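Local coordinates for protein PEPTIDE N-myristoyltransferase (Saccharomyces cerevisiae, PDB 1IIC) that catalyses the transfer of myristate from myristoyl-CoA to the N-terminal glycine of protein substrates, at residues K310-G315 / N359-N364. Numbering follows the deposited sequence.
Sequences KDLGIG and NMDVFN
Asp-361 and Gly-313 grip each other twice. The carboxylate OD1 of Asp-361 accepts a hydrogen bond from the backbone N of Gly-313 at 2.9 Å, from above the carboxylate plane, while the N of Asp-361 donates back to Gly-313 O at 2.7 Å. With CG beside its own backbone N (chi1 -73°), the carboxylate reaches Gly-313 N and in effect replaces a strand carbonyl. Regular parallel pairing then takes over: Gly-315 N meets Val-362 O at 3.1 Å and Gly-315 O receives Asn-364 N at 2.7 Å, both bonds nearly straight. Glycine suits both positions, since a CB on Gly-313 would clash with Asn-359 O and one on Gly-315 with Met-360 CG. Instead the bent chain of Met-360 lays SD 3.5 Å from Gly-315 CA, and Phe-363 CD1 comes as near to Gly-315 O. Strands 311-322 and 362-366 are the parallel pair of a beta-alpha-beta crossover through helix 334-357, whose Schellman end has Asn-359 as its positive-phi residue. On the sheet face away from Phe-363, Ile-314 and Val-362, beta-branched as suits extended strands, lie side by side, CG1 to CG1 4.1 Å, with Leu-196 against Val-362. Lys-195 forms a salt bridge with Asp-361 OD1 and also bonds Asp-311 O, helping to fix the carboxylate. Shortening Asp-361 to an alanine is likely to leave Gly-313 N without this acceptor and Lys-195 without its nearby countercharge. Phe-363 packs on Ala-351 and Ala-355 of the crossover helix.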
# COMPACT_ATOMS: atom_id res chain seq x y z
N LYS A 310 -5.87 14.15 -19.79
CA LYS A 310 -4.70 13.33 -20.06
C LYS A 310 -4.08 12.81 -18.77
O LYS A 310 -3.06 12.12 -18.80
CB LYS A 310 -3.66 14.11 -20.86
CG LYS A 310 -4.12 14.48 -22.26
CD LYS A 310 -2.95 14.79 -23.19
CE LYS A 310 -1.97 15.77 -22.55
NZ LYS A 310 -2.65 16.98 -21.99
N ASP A 311 -4.71 13.13 -17.64
CA ASP A 311 -4.25 12.71 -16.32
C ASP A 311 -5.42 12.52 -15.38
O ASP A 311 -6.42 13.23 -15.48
CB ASP A 311 -3.29 13.76 -15.74
CG ASP A 311 -1.97 13.81 -16.48
OD1 ASP A 311 -1.15 12.88 -16.30
OD2 ASP A 311 -1.75 14.77 -17.26
N LEU A 312 -5.29 11.57 -14.46
CA LEU A 312 -6.34 11.29 -13.48
C LEU A 312 -5.74 11.25 -12.08
O LEU A 312 -4.84 10.46 -11.82
CB LEU A 312 -6.99 9.94 -13.79
CG LEU A 312 -8.14 9.50 -12.88
CD1 LEU A 312 -9.31 10.47 -13.01
CD2 LEU A 312 -8.59 8.10 -13.29
N GLY A 313 -6.25 12.11 -11.20
CA GLY A 313 -5.76 12.16 -9.83
C GLY A 313 -6.29 11.02 -8.99
O GLY A 313 -7.49 10.76 -8.94
N ILE A 314 -5.39 10.32 -8.32
CA ILE A 314 -5.81 9.19 -7.50
C ILE A 314 -5.19 9.27 -6.12
O ILE A 314 -3.97 9.20 -5.96
CB ILE A 314 -5.41 7.86 -8.17
CG1 ILE A 314 -5.99 7.82 -9.59
CG2 ILE A 314 -5.94 6.70 -7.36
CD1 ILE A 314 -5.53 6.64 -10.42
N GLY A 315 -6.05 9.45 -5.11
CA GLY A 315 -5.57 9.53 -3.75
C GLY A 315 -5.82 8.19 -3.10
O GLY A 315 -6.85 7.57 -3.36
N ASN A 359 -7.01 18.06 -5.73
CA ASN A 359 -7.20 17.62 -7.10
C ASN A 359 -7.14 16.10 -7.33
O ASN A 359 -6.73 15.64 -8.39
CB ASN A 359 -6.21 18.33 -8.04
CG ASN A 359 -6.37 19.86 -8.01
OD1 ASN A 359 -7.48 20.39 -8.18
ND2 ASN A 359 -5.26 20.57 -7.81
N MET A 360 -7.53 15.33 -6.32
CA MET A 360 -7.59 13.88 -6.47
C MET A 360 -8.98 13.71 -7.12
O MET A 360 -9.92 14.43 -6.75
CB MET A 360 -7.57 13.16 -5.11
CG MET A 360 -6.27 13.31 -4.31
SD MET A 360 -4.83 12.68 -5.18
CE MET A 360 -4.31 14.17 -6.08
N ASP A 361 -9.11 12.78 -8.06
CA ASP A 361 -10.38 12.57 -8.76
C ASP A 361 -11.21 11.44 -8.19
O ASP A 361 -12.42 11.40 -8.40
CB ASP A 361 -10.12 12.33 -10.24
CG ASP A 361 -9.70 13.58 -10.97
OD1 ASP A 361 -8.75 13.52 -11.78
OD2 ASP A 361 -10.33 14.64 -10.73
N VAL A 362 -10.56 10.52 -7.50
CA VAL A 362 -11.21 9.37 -6.88
C VAL A 362 -10.34 9.05 -5.66
O VAL A 362 -9.14 9.33 -5.66
CB VAL A 362 -11.27 8.17 -7.87
CG1 VAL A 362 -9.88 7.82 -8.35
CG2 VAL A 362 -11.92 6.98 -7.21
N PHE A 363 -10.95 8.50 -4.62
CA PHE A 363 -10.24 8.19 -3.38
C PHE A 363 -10.28 6.67 -3.16
O PHE A 363 -11.35 6.07 -3.12
CB PHE A 363 -10.93 8.96 -2.25
CG PHE A 363 -10.08 9.19 -1.02
CD1 PHE A 363 -8.72 9.42 -1.12
CD2 PHE A 363 -10.67 9.23 0.23
CE1 PHE A 363 -7.95 9.69 0.02
CE2 PHE A 363 -9.92 9.49 1.38
CZ PHE A 363 -8.56 9.73 1.27
N ASN A 364 -9.11 6.05 -3.02
CA ASN A 364 -9.03 4.61 -2.86
C ASN A 364 -8.80 4.16 -1.44
O ASN A 364 -8.02 4.75 -0.70
CB ASN A 364 -7.91 4.05 -3.73
CG ASN A 364 -8.23 4.10 -5.20
OD1 ASN A 364 -7.33 4.02 -6.04
ND2 ASN A 364 -9.51 4.22 -5.54